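Local coordinates for putative MCP-type signal transduction protein (Campylobacter jejuni subsp. jejuni serotype O:2, PDB 4WY9) that probably serves as the periplasmic tandem-PAS sensing region of the chemoreceptor Tlp1, passing chemical cues, perhaps recognised indirectly, to the chemotaxis machinery, at residues A[39-44]-A[181-186]; A[78-83]-A[165-170]; A[229-234]-A[242-247]; A[190-195]-A[218-223]. All coordinates share one frame; numbering follows the deposited sequence.

Contact 1 of 4, residues A[39-44]-A[181-186]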
loop_
_atom_site.group_PDB
_atom_site.type_symbol
_atom_site.label_atom_id
_atom_site.label_comp_id
_atom_site.label_asym_id
_atom_site.label_seq_id
_atom_site.Cartn_x
_atom_site.Cartn_y
_atom_site.Cartn_z
ATOM N N LYS A 39 -10.774 -7.963 4.826
ATOM C CA LYS A 39 -11.094 -9.269 5.413
ATOM C C LYS A 39 -12.579 -9.420 5.648
ATOM O O LYS A 39 -13.146 -10.491 5.440
ATOM C CB LYS A 39 -10.343 -9.497 6.736
ATOM C CG LYS A 39 -8.887 -9.866 6.577
ATOM C CD LYS A 39 -8.239 -10.023 7.956
ATOM C CE LYS A 39 -6.898 -10.670 7.842
ATOM N NZ LYS A 39 -6.951 -12.123 7.442
ATOM N N SER A 40 -13.218 -8.341 6.069
ATOM C CA SER A 40 -14.666 -8.383 6.330
ATOM C C SER A 40 -15.381 -8.735 5.028
ATOM O O SER A 40 -16.209 -9.668 4.989
ATOM C CB SER A 40 -15.158 -7.039 6.886
ATOM O OG SER A 40 -16.561 -7.058 7.089
ATOM N N ILE A 41 -15.083 -8.019 3.964
ATOM C CA ILE A 41 -15.805 -8.194 2.705
ATOM C C ILE A 41 -15.450 -9.546 2.080
ATOM O O ILE A 41 -16.309 -10.232 1.537
ATOM C CB ILE A 41 -15.603 -7.034 1.722
ATOM C CG1 ILE A 41 -16.339 -7.297 0.419
ATOM C CG2 ILE A 41 -14.190 -6.788 1.466
ATOM C CD1 ILE A 41 -16.712 -6.056 -0.319
ATOM N N SER A 42 -14.186 -9.974 2.173
ATOM C CA SER A 42 -13.817 -11.269 1.635
ATOM C C SER A 42 -14.595 -12.379 2.370
ATOM O O SER A 42 -15.034 -13.347 1.762
ATOM C CB SER A 42 -12.309 -11.524 1.681
ATOM O OG SER A 42 -11.841 -11.656 3.006
ATOM N N GLY A 43 -14.771 -12.237 3.679
ATOM C CA GLY A 43 -15.522 -13.223 4.420
ATOM C C GLY A 43 -16.961 -13.302 3.955
ATOM O O GLY A 43 -17.522 -14.395 3.727
ATOM N N THR A 44 -17.580 -12.150 3.803
ATOM C CA THR A 44 -18.975 -12.086 3.392
ATOM C C THR A 44 -19.147 -12.610 1.969
ATOM O O THR A 44 -20.107 -13.364 1.688
ATOM C CB THR A 44 -19.510 -10.639 3.523
ATOM O OG1 THR A 44 -19.413 -10.233 4.907
ATOM C CG2 THR A 44 -20.923 -10.536 3.071
ATOM N N GLY A 181 -12.456 -15.451 -7.470
ATOM C CA GLY A 181 -12.266 -14.046 -7.650
ATOM C C GLY A 181 -11.334 -13.451 -6.625
ATOM O O GLY A 181 -10.787 -14.168 -5.771
ATOM N N VAL A 182 -11.172 -12.137 -6.677
ATOM C CA VAL A 182 -10.270 -11.403 -5.797
ATOM C C VAL A 182 -10.956 -10.118 -5.387
ATOM O O VAL A 182 -11.445 -9.386 -6.260
ATOM C CB VAL A 182 -8.931 -11.076 -6.476
ATOM C CG1 VAL A 182 -8.051 -10.236 -5.523
ATOM C CG2 VAL A 182 -8.204 -12.330 -6.920
ATOM N N ILE A 183 -11.006 -9.837 -4.094
ATOM C CA ILE A 183 -11.476 -8.543 -3.605
ATOM C C ILE A 183 -10.256 -7.793 -3.071
ATOM O O ILE A 183 -9.493 -8.329 -2.251
ATOM C CB ILE A 183 -12.598 -8.689 -2.546
ATOM C CG1 ILE A 183 -13.144 -7.341 -2.100
ATOM C CG2 ILE A 183 -12.133 -9.523 -1.338
ATOM C CD1 ILE A 183 -14.017 -6.660 -3.086
ATOM N N GLY A 184 -10.026 -6.591 -3.555
ATOM C CA GLY A 184 -8.865 -5.847 -3.152
ATOM C C GLY A 184 -9.084 -4.364 -3.042
ATOM O O GLY A 184 -10.146 -3.838 -3.401
ATOM N N MET A 185 -8.050 -3.688 -2.561
ATOM C CA MET A 185 -8.052 -2.271 -2.346
ATOM C C MET A 185 -6.731 -1.647 -2.791
ATOM O O MET A 185 -5.685 -2.309 -2.691
ATOM C CB MET A 185 -8.257 -1.929 -0.873
ATOM C CG MET A 185 -9.481 -2.530 -0.261
ATOM S SD MET A 185 -9.244 -2.497 1.514
ATOM C CE MET A 185 -10.756 -3.086 2.125
ATOM N N THR A 186 -6.789 -0.398 -3.205
ATOM C CA THR A 186 -5.622 0.368 -3.586
ATOM C C THR A 186 -5.469 1.560 -2.687
ATOM O O THR A 186 -6.405 2.347 -2.566
ATOM C CB THR A 186 -5.685 0.854 -5.054
ATOM O OG1 THR A 186 -5.942 -0.235 -5.916
ATOM C CG2 THR A 186 -4.412 1.532 -5.448
#
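Ile183 rises from its strand and meets the long helix at Ile41 and Ser42, each of its branches taking a different partner. Ile183 CG1 lies 3.8 Å from Ile41 CG2, and the delta methyls follow them, with Ile183 CD1 3.9 Å from Ile41 CD1; the two isoleucines pass at an oblique angle. The other branch turns to the serine, Ile183 CG2 resting 3.6 Å from Ser42 CB. With CG1 trans to the main-chain N of Ile183 (chi1 -177°), CG2 is left on the side of Ser42. A small residue suits this point: Ser42 offers a slim CB, while its hydroxyl turns back toward the carbonyls of the preceding helical turn. This is helix-on-sheet packing of the Cache (PAS-like) sensor fold, in which the long N-terminal helix 8-51 lies along one face of the antiparallel sheet. Around the core, Leu81 and Ile172 of the flanking strands press on Ile183, and Ile170 reaches Ser42. Ile41 also touches Ile65 and Phe70 of helix 59-70. Strand 181-186 itself is held in place by backbone bonds to both neighbours, Ile183 pairing with Ile170 and Gly184 with Tyr80.

Contact 2 of 4, residues A[78-83]-A[165-170]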
loop_
_atom_site.group_PDB
_atom_site.type_symbol
_atom_site.label_atom_id
_atom_site.label_comp_id
_atom_site.label_asym_id
_atom_site.label_seq_id
_atom_site.Cartn_x
_atom_site.Cartn_y
_atom_site.Cartn_z
ATOM N N PHE A 78 -9.286 3.135 -4.025
ATOM C CA PHE A 78 -10.066 2.298 -4.905
ATOM C C PHE A 78 -10.350 0.955 -4.271
ATOM O O PHE A 78 -9.569 0.440 -3.464
ATOM C CB PHE A 78 -9.323 2.091 -6.238
ATOM C CG PHE A 78 -9.006 3.368 -6.960
ATOM C CD1 PHE A 78 -9.920 3.932 -7.863
ATOM C CD2 PHE A 78 -7.815 4.073 -6.706
ATOM C CE1 PHE A 78 -9.639 5.119 -8.494
ATOM C CE2 PHE A 78 -7.536 5.249 -7.381
ATOM C CZ PHE A 78 -8.442 5.766 -8.272
ATOM N N THR A 79 -11.460 0.358 -4.693
ATOM C CA THR A 79 -11.860 -0.966 -4.261
ATOM C C THR A 79 -12.241 -1.741 -5.508
ATOM O O THR A 79 -12.825 -1.175 -6.431
ATOM C CB THR A 79 -13.051 -0.890 -3.257
ATOM O OG1 THR A 79 -12.583 -0.288 -2.000
ATOM C CG2 THR A 79 -13.658 -2.248 -3.007
ATOM N N TYR A 80 -11.876 -3.005 -5.567
ATOM C CA TYR A 80 -12.213 -3.816 -6.753
ATOM C C TYR A 80 -12.573 -5.230 -6.429
ATOM O O TYR A 80 -11.991 -5.856 -5.536
ATOM C CB TYR A 80 -11.070 -3.792 -7.778
ATOM C CG TYR A 80 -9.697 -4.003 -7.184
ATOM C CD1 TYR A 80 -9.172 -5.291 -6.998
ATOM C CD2 TYR A 80 -8.915 -2.923 -6.792
ATOM C CE1 TYR A 80 -7.922 -5.462 -6.474
ATOM C CE2 TYR A 80 -7.656 -3.105 -6.236
ATOM C CZ TYR A 80 -7.172 -4.376 -6.081
ATOM O OH TYR A 80 -5.897 -4.570 -5.532
ATOM N N LEU A 81 -13.539 -5.757 -7.186
ATOM C CA LEU A 81 -13.884 -7.158 -7.203
ATOM C C LEU A 81 -13.659 -7.686 -8.595
ATOM O O LEU A 81 -14.336 -7.274 -9.544
ATOM C CB LEU A 81 -15.322 -7.411 -6.764
ATOM C CG LEU A 81 -15.733 -8.887 -6.794
ATOM C CD1 LEU A 81 -14.937 -9.728 -5.825
ATOM C CD2 LEU A 81 -17.214 -9.039 -6.499
ATOM N N TYR A 82 -12.710 -8.607 -8.733
ATOM C CA TYR A 82 -12.415 -9.288 -9.989
ATOM C C TYR A 82 -13.021 -10.684 -9.882
ATOM O O TYR A 82 -12.714 -11.412 -8.948
ATOM C CB TYR A 82 -10.904 -9.326 -10.208
ATOM C CG TYR A 82 -10.399 -10.199 -11.332
ATOM C CD1 TYR A 82 -11.087 -10.340 -12.529
ATOM C CD2 TYR A 82 -9.196 -10.872 -11.199
ATOM C CE1 TYR A 82 -10.597 -11.148 -13.545
ATOM C CE2 TYR A 82 -8.701 -11.667 -12.192
ATOM C CZ TYR A 82 -9.399 -11.821 -13.363
ATOM O OH TYR A 82 -8.874 -12.618 -14.355
ATOM N N LEU A 83 -13.907 -11.054 -10.803
ATOM C CA LEU A 83 -14.442 -12.407 -10.852
ATOM C C LEU A 83 -13.942 -13.113 -12.104
ATOM O O LEU A 83 -14.066 -12.568 -13.204
ATOM C CB LEU A 83 -15.960 -12.403 -10.838
ATOM C CG LEU A 83 -16.608 -11.817 -9.572
ATOM C CD1 LEU A 83 -18.110 -11.836 -9.688
ATOM C CD2 LEU A 83 -16.201 -12.551 -8.334
ATOM N N ALA A 165 1.131 3.672 -5.746
ATOM C CA ALA A 165 0.140 2.896 -5.033
ATOM C C ALA A 165 0.687 1.633 -4.424
ATOM O O ALA A 165 1.712 1.113 -4.838
ATOM C CB ALA A 165 -0.973 2.533 -5.975
ATOM N N VAL A 166 -0.059 1.093 -3.452
ATOM C CA VAL A 166 0.135 -0.277 -3.024
ATOM C C VAL A 166 -1.228 -0.971 -2.976
ATOM O O VAL A 166 -2.241 -0.344 -2.653
ATOM C CB VAL A 166 0.855 -0.377 -1.671
ATOM C CG1 VAL A 166 0.053 0.311 -0.537
ATOM C CG2 VAL A 166 1.150 -1.817 -1.310
ATOM N N ASN A 167 -1.233 -2.254 -3.308
ATOM C CA ASN A 167 -2.452 -3.020 -3.347
ATOM C C ASN A 167 -2.508 -4.070 -2.262
ATOM O O ASN A 167 -1.499 -4.676 -1.916
ATOM C CB ASN A 167 -2.630 -3.665 -4.710
ATOM C CG ASN A 167 -2.941 -2.655 -5.768
ATOM O OD1 ASN A 167 -4.113 -2.327 -5.985
ATOM N ND2 ASN A 167 -1.915 -2.105 -6.376
ATOM N N VAL A 168 -3.720 -4.299 -1.764
ATOM C CA VAL A 168 -4.016 -5.257 -0.726
ATOM C C VAL A 168 -5.162 -6.092 -1.262
ATOM O O VAL A 168 -6.144 -5.502 -1.713
ATOM C CB VAL A 168 -4.403 -4.578 0.581
ATOM C CG1 VAL A 168 -4.769 -5.562 1.633
ATOM C CG2 VAL A 168 -3.210 -3.679 1.090
ATOM N N ALA A 169 -5.051 -7.410 -1.243
ATOM C CA ALA A 169 -6.073 -8.253 -1.867
ATOM C C ALA A 169 -6.211 -9.608 -1.219
ATOM O O ALA A 169 -5.261 -10.143 -0.626
ATOM C CB ALA A 169 -5.761 -8.411 -3.362
ATOM N N ILE A 170 -7.414 -10.171 -1.323
ATOM C CA ILE A 170 -7.753 -11.456 -0.714
ATOM C C ILE A 170 -8.595 -12.270 -1.695
ATOM O O ILE A 170 -9.488 -11.713 -2.358
ATOM C CB ILE A 170 -8.524 -11.255 0.607
ATOM C CG1 ILE A 170 -7.724 -10.386 1.579
ATOM C CG2 ILE A 170 -8.901 -12.559 1.263
ATOM C CD1 ILE A 170 -8.459 -10.075 2.858
#
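Asn167 OD1 is gripped by two hydroxyls: Tyr80 OH donates to it at 2.9 Å, and Thr186 OG1, on the strand between, is hydrogen-bonded to the same oxygen. The tyrosine bond approaches from beside the amide rather than head-on, with a C=O...donor angle of 111° and the phenol oxygen tilted 31° from the carbonyl plane. The amide oxygen lies at the edge of the Tyr80 ring, near its plane, while ring and amide planes are turned 54° apart. The Asn167 stem also backs the phenol, its CB lying 3.5 Å from Tyr80 OH. Tyr80 is long enough to bridge two strands that are not neighbours. Tyr80 CG sits between the backbone N and the carbonyl carbon, which directs the ring across the intervening strand, where Gly184 CA lies against one face. Having no side chain, Gly184 lets the ring lie this close to the sheet. Ala169 is suitably small too, its CB 4.4 Å from Tyr80 OH. An asparagine oxygen with two donors is well satisfied in this buried place, and the pair of bonds should fix the rotation of the amide. Leu131 from a loop touches both Tyr80 and Asn167, on the sheet face that in other Cache domains commonly looks toward the ligand pocket. Strands 78-83 and 163-173 flank strand 179-188, each antiparallel to it; on the reverse face Thr79 and Leu81 meet helix 59-70, and Val168 and Ile170 meet helix 8-51.

Contact 3 of 4, residues A[229-234]-A[242-247]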
loop_
_atom_site.group_PDB
_atom_site.type_symbol
_atom_site.label_atom_id
_atom_site.label_comp_id
_atom_site.label_asym_id
_atom_site.label_seq_id
_atom_site.Cartn_x
_atom_site.Cartn_y
_atom_site.Cartn_z
ATOM N N LYS A 229 11.710 3.600 -6.948
ATOM C CA LYS A 229 13.045 3.082 -7.117
ATOM C C LYS A 229 13.523 2.372 -5.871
ATOM O O LYS A 229 12.978 2.571 -4.776
ATOM C CB LYS A 229 14.012 4.198 -7.556
ATOM C CG LYS A 229 13.589 4.829 -8.890
ATOM C CD LYS A 229 14.561 5.889 -9.377
ATOM C CE LYS A 229 14.219 6.340 -10.812
ATOM N NZ LYS A 229 12.798 6.748 -10.954
ATOM N N ASN A 230 14.562 1.558 -6.024
ATOM C CA ASN A 230 15.190 0.937 -4.877
ATOM C C ASN A 230 16.279 1.827 -4.337
ATOM O O ASN A 230 17.211 2.205 -5.059
ATOM C CB ASN A 230 15.734 -0.445 -5.233
ATOM C CG ASN A 230 15.948 -1.306 -4.026
ATOM O OD1 ASN A 230 16.720 -0.947 -3.127
ATOM N ND2 ASN A 230 15.170 -2.351 -3.903
ATOM N N LEU A 231 16.174 2.188 -3.061
ATOM C CA LEU A 231 17.131 3.103 -2.438
ATOM C C LEU A 231 18.544 2.553 -2.549
ATOM O O LEU A 231 19.514 3.303 -2.720
ATOM C CB LEU A 231 16.727 3.363 -0.982
ATOM C CG LEU A 231 17.641 4.305 -0.189
ATOM C CD1 LEU A 231 17.791 5.628 -0.892
ATOM C CD2 LEU A 231 17.045 4.489 1.180
ATOM N N LYS A 232 18.680 1.232 -2.500
ATOM C CA LYS A 232 20.014 0.621 -2.568
ATOM C C LYS A 232 20.675 0.820 -3.930
ATOM O O LYS A 232 21.888 0.861 -4.027
ATOM C CB LYS A 232 19.944 -0.858 -2.200
ATOM C CG LYS A 232 19.314 -1.091 -0.847
ATOM C CD LYS A 232 19.357 -2.541 -0.401
ATOM C CE LYS A 232 18.425 -3.395 -1.258
ATOM N NZ LYS A 232 18.127 -4.673 -0.521
ATOM N N ASP A 233 19.866 0.910 -4.980
ATOM C CA ASP A 233 20.386 1.124 -6.319
ATOM C C ASP A 233 20.834 2.551 -6.562
ATOM O O ASP A 233 21.787 2.805 -7.304
ATOM C CB ASP A 233 19.341 0.755 -7.370
ATOM C CG ASP A 233 18.994 -0.701 -7.387
ATOM O OD1 ASP A 233 19.845 -1.540 -7.027
ATOM O OD2 ASP A 233 17.844 -1.019 -7.786
ATOM N N ILE A 234 20.071 3.505 -6.015
ATOM C CA ILE A 234 20.328 4.907 -6.287
ATOM C C ILE A 234 21.284 5.537 -5.299
ATOM O O ILE A 234 21.812 6.614 -5.548
ATOM C CB ILE A 234 19.016 5.698 -6.407
ATOM C CG1 ILE A 234 18.269 5.685 -5.117
ATOM C CG2 ILE A 234 18.129 5.112 -7.544
ATOM C CD1 ILE A 234 18.336 6.963 -4.404
ATOM N N GLU A 242 25.007 0.233 6.324
ATOM C CA GLU A 242 24.576 -0.195 7.648
ATOM C C GLU A 242 23.065 0.012 7.804
ATOM O O GLU A 242 22.357 -0.832 8.386
ATOM C CB GLU A 242 25.307 0.562 8.744
ATOM C CG GLU A 242 25.016 0.012 10.113
ATOM C CD GLU A 242 25.784 0.718 11.218
ATOM O OE1 GLU A 242 26.440 1.750 10.910
ATOM O OE2 GLU A 242 25.694 0.258 12.379
ATOM N N THR A 243 22.587 1.137 7.324
ATOM C CA THR A 243 21.157 1.458 7.381
ATOM C C THR A 243 20.374 0.460 6.547
ATOM O O THR A 243 19.297 -0.010 6.968
ATOM C CB THR A 243 20.913 2.900 6.936
ATOM O OG1 THR A 243 21.611 3.783 7.828
ATOM C CG2 THR A 243 19.466 3.239 6.909
ATOM N N TYR A 244 20.877 0.138 5.351
ATOM C CA TYR A 244 20.176 -0.807 4.491
ATOM C C TYR A 244 20.067 -2.190 5.117
ATOM O O TYR A 244 19.079 -2.908 4.905
ATOM C CB TYR A 244 20.868 -0.929 3.127
ATOM C CG TYR A 244 20.949 0.332 2.348
ATOM C CD1 TYR A 244 20.101 1.401 2.618
ATOM C CD2 TYR A 244 21.885 0.491 1.332
ATOM C CE1 TYR A 244 20.163 2.555 1.904
ATOM C CE2 TYR A 244 21.959 1.637 0.614
ATOM C CZ TYR A 244 21.112 2.683 0.908
ATOM O OH TYR A 244 21.189 3.848 0.211
ATOM N N LYS A 245 21.094 -2.589 5.858
ATOM C CA LYS A 245 21.054 -3.877 6.531
ATOM C C LYS A 245 19.910 -3.917 7.556
ATOM O O LYS A 245 19.194 -4.911 7.647
ATOM C CB LYS A 245 22.391 -4.190 7.224
ATOM C CG LYS A 245 23.336 -5.004 6.400
ATOM C CD LYS A 245 24.071 -6.035 7.226
ATOM C CE LYS A 245 24.953 -5.381 8.274
ATOM N NZ LYS A 245 25.899 -6.374 8.876
ATOM N N ALA A 246 19.740 -2.834 8.303
ATOM C CA ALA A 246 18.646 -2.756 9.266
ATOM C C ALA A 246 17.290 -2.869 8.602
ATOM O O ALA A 246 16.392 -3.560 9.084
ATOM C CB ALA A 246 18.727 -1.444 10.076
ATOM N N ILE A 247 17.142 -2.173 7.471
ATOM C CA ILE A 247 15.903 -2.249 6.713
ATOM C C ILE A 247 15.659 -3.653 6.239
ATOM O O ILE A 247 14.563 -4.179 6.396
ATOM C CB ILE A 247 15.908 -1.255 5.534
ATOM C CG1 ILE A 247 15.915 0.182 6.033
ATOM C CG2 ILE A 247 14.722 -1.490 4.626
ATOM C CD1 ILE A 247 16.299 1.225 4.982
#
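The Tyr244 ring has the aliphatic stem of Lys232 over one face: Lys232 CG stands 4.0 Å from the Tyr244 ring centroid and 22° off the normal, a CH-pi contact displaced toward the rim, where Lys232 CG is 3.7 Å from Tyr244 CD2. Leu231 meets the ring obliquely, its CG and CD2 each 3.7 Å from Tyr244 CE1, and the two side chains lie roughly perpendicular. Farther out, Leu231 CG touches Tyr244 OH at 3.6 Å, and the hydroxyl itself is hydrogen-bonded to Asn235 O just beyond the short helix. The lysine suits a place at the margin. Its CG methylene lies on the aromatic face, and a bend at the third torsion (chi3 -69°) carries the ammonium group away from the ring, to a weak bond with Asp215 O. Helix 231-234 is set in position by Asn230, its N-cap: Asn230 OD1 accepts from Lys232 N at 3.0 Å, the N-H directed at a lone pair in the plane of the amide. Asn230 ND2 is hydrogen-bonded to Asp215 O. Helix 241-249 rests through Thr243 and Ala246 on strand 253-258 of the second, five-stranded sheet. Tyrosine thus joins the two short helices in two ways, with an apolar ring packed on leucine and lysine carbons and a hydroxyl bonded to the main-chain oxygen of Asn235.

Contact 4 of 4, residues A[190-195]-A[218-223]; sequences SDIATY and MAIHPN. With ACT (acetate ion), chain B.
Ile220 CD1 is the point of the tight side, driven against the helix at Ile192 and Ala193. The methyl lies 3.5 Å from Ile192 CG2, closer than usual for carbons, though Ile192 is modelled in two conformers and the exact fit is therefore doubtful. Ile220 CG1 stands opposite its own carbonyl carbon (chi1 -60°) and the chain then extends, carrying CD1 out to the helix. It comes 3.6 Å from Ala193 N, touching the helix backbone itself; the small side chain of Ala193, its CB 4.3 Å from Ile220 CD1, is consistent with so close an approach. Ile30 of the long helix and Leu197 close in around the isoleucines. Ile220 and Ala219 form a classic beta bulge, both facing Leu211. Ser190 and Thr194, by contrast, belong to the solvent side, and Pro222 is likewise exposed. Beyond Ile220 the chain turns polar. His221 ND1 accepts from Asn223 N at 2.9 Å, and the other ring nitrogen, His221 NE2, donates to an acetate oxygen (ACT O) at 2.8 Å, nearly straight at 169°. Ser260 and Tyr257 also bind this acetate, probably from the crystallisation liquor. With one nitrogen accepting and one donating, His221 is probably neutral, yet able to hold a small anion.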
loop_
_atom_site.group_PDB
_atom_site.type_symbol
_atom_site.label_atom_id
_atom_site.label_comp_id
_atom_site.label_asym_id
_atom_site.label_seq_id
_atom_site.Cartn_x
_atom_site.Cartn_y
_atom_site.Cartn_z
ATOM N N SER A 190 -0.084 9.259 -2.034
ATOM C CA SER A 190 -0.285 10.690 -1.812
ATOM C C SER A 190 -0.959 10.934 -0.478
ATOM O O SER A 190 -0.730 11.964 0.171
ATOM C CB SER A 190 -1.140 11.339 -2.941
ATOM O OG SER A 190 -0.438 11.347 -4.200
ATOM N N ASP A 191 -1.839 10.034 -0.067
ATOM C CA ASP A 191 -2.559 10.205 1.186
ATOM C C ASP A 191 -1.713 9.943 2.419
ATOM O O ASP A 191 -2.010 10.452 3.499
ATOM C CB ASP A 191 -3.786 9.305 1.168
ATOM C CG ASP A 191 -4.791 9.754 0.149
ATOM O OD1 ASP A 191 -4.959 10.986 -0.097
ATOM O OD2 ASP A 191 -5.409 8.869 -0.422
ATOM N N ILE A 192 -0.649 9.171 2.259
ATOM C CA ILE A 192 0.315 8.974 3.324
ATOM C C ILE A 192 1.293 10.144 3.322
ATOM O O ILE A 192 1.690 10.648 4.387
ATOM C CB ILE A 192 1.079 7.643 3.164
ATOM C CG1 ILE A 192 0.098 6.472 3.045
ATOM C CG2 ILE A 192 2.074 7.425 4.310
ATOM C CD1 ILE A 192 -0.790 6.350 4.236
ATOM N N ALA A 193 1.680 10.594 2.142
ATOM C CA ALA A 193 2.582 11.728 2.000
ATOM C C ALA A 193 2.015 12.994 2.656
ATOM O O ALA A 193 2.766 13.850 3.116
ATOM C CB ALA A 193 2.902 11.981 0.546
ATOM N N THR A 194 0.693 13.118 2.699
ATOM C CA THR A 194 0.040 14.237 3.358
ATOM C C THR A 194 0.579 14.444 4.764
ATOM O O THR A 194 0.771 15.599 5.187
ATOM C CB THR A 194 -1.496 14.055 3.405
ATOM O OG1 THR A 194 -1.999 14.182 2.078
ATOM C CG2 THR A 194 -2.177 15.098 4.258
ATOM N N TYR A 195 0.817 13.378 5.513
ATOM C CA TYR A 195 1.413 13.550 6.837
ATOM C C TYR A 195 2.921 13.314 6.831
ATOM O O TYR A 195 3.665 14.020 7.521
ATOM C CB TYR A 195 0.721 12.694 7.908
ATOM C CG TYR A 195 0.779 11.188 7.765
ATOM C CD1 TYR A 195 1.868 10.461 8.218
ATOM C CD2 TYR A 195 -0.297 10.478 7.227
ATOM C CE1 TYR A 195 1.919 9.092 8.123
ATOM C CE2 TYR A 195 -0.253 9.105 7.115
ATOM C CZ TYR A 195 0.825 8.402 7.594
ATOM O OH TYR A 195 0.839 7.032 7.457
ATOM N N MET A 218 10.975 2.360 -2.661
ATOM C CA MET A 218 10.432 3.526 -2.026
ATOM C C MET A 218 8.993 3.839 -2.450
ATOM O O MET A 218 8.677 3.893 -3.626
ATOM C CB MET A 218 11.325 4.718 -2.268
ATOM C CG MET A 218 12.656 4.587 -1.508
ATOM S SD MET A 218 13.802 5.935 -1.824
ATOM C CE MET A 218 14.411 5.466 -3.435
ATOM N N ALA A 219 8.146 4.035 -1.455
ATOM C CA ALA A 219 6.765 4.464 -1.627
ATOM C C ALA A 219 6.656 5.977 -1.586
ATOM O O ALA A 219 5.849 6.581 -2.305
ATOM C CB ALA A 219 5.931 3.867 -0.524
ATOM N N ILE A 220 7.456 6.601 -0.728
ATOM C CA ILE A 220 7.460 8.028 -0.516
ATOM C C ILE A 220 8.890 8.495 -0.311
ATOM O O ILE A 220 9.614 7.908 0.503
ATOM C CB ILE A 220 6.617 8.467 0.688
ATOM C CG1 ILE A 220 5.141 8.067 0.510
ATOM C CG2 ILE A 220 6.697 9.964 0.927
ATOM C CD1 ILE A 220 4.334 8.151 1.750
ATOM N N HIS A 221 9.287 9.545 -1.035
ATOM C CA HIS A 221 10.560 10.225 -0.862
ATOM C C HIS A 221 10.302 11.679 -1.203
ATOM O O HIS A 221 9.560 11.969 -2.134
ATOM C CB HIS A 221 11.637 9.602 -1.736
ATOM C CG HIS A 221 13.031 10.087 -1.487
ATOM N ND1 HIS A 221 13.460 11.355 -1.825
ATOM C CD2 HIS A 221 14.086 9.499 -0.892
ATOM C CE1 HIS A 221 14.706 11.515 -1.442
ATOM N NE2 HIS A 221 15.117 10.376 -0.895
ATOM N N PRO A 222 10.963 12.620 -0.516
ATOM C CA PRO A 222 10.812 14.034 -0.885
ATOM C C PRO A 222 11.094 14.304 -2.354
ATOM O O PRO A 222 10.478 15.179 -2.955
ATOM C CB PRO A 222 11.823 14.727 0.037
ATOM C CG PRO A 222 11.940 13.852 1.206
ATOM C CD PRO A 222 11.774 12.463 0.715
ATOM N N ASN A 223 12.061 13.602 -2.901
ATOM C CA ASN A 223 12.364 13.694 -4.327
ATOM C C ASN A 223 11.432 12.747 -5.056
ATOM O O ASN A 223 11.616 11.533 -5.058
ATOM C CB ASN A 223 13.838 13.347 -4.561
ATOM C CG ASN A 223 14.252 13.551 -6.018
ATOM O OD1 ASN A 223 13.407 13.639 -6.897
ATOM N ND2 ASN A 223 15.525 13.635 -6.250
HETATM C C ACT B . 18.062 9.045 0.753
HETATM O O ACT B . 17.763 9.781 -0.232
HETATM O OXT ACT B . 19.276 8.726 0.902
HETATM C CH3 ACT B . 17.011 8.534 1.674
#

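Overall arrangement
Contacts 1 and 2 share the first, seven-stranded sheet, their centres 7 Å apart: contact 1 seals one face against the long helix with hydrocarbon, while contact 2 crosses the other through hydroxyls and an amide. Strand 179-188 lies between and serves both. Contact 4 begins just after that strand, joining helix 190-196 to the edge strand of the second sheet; it combines an apolar methyl packed on a helix with a polar histidine edge at a bound acetate. Contact 3, about 33 Å from contact 1 between centres, mixes buried aromatic packing with a lysine at the margin. It meets contact 4 where Lys229 O probably accepts a hydrogen bond from Met218 N. Contacts 1 and 2 are wholly buried; 3 and 4 each include a partly exposed residue.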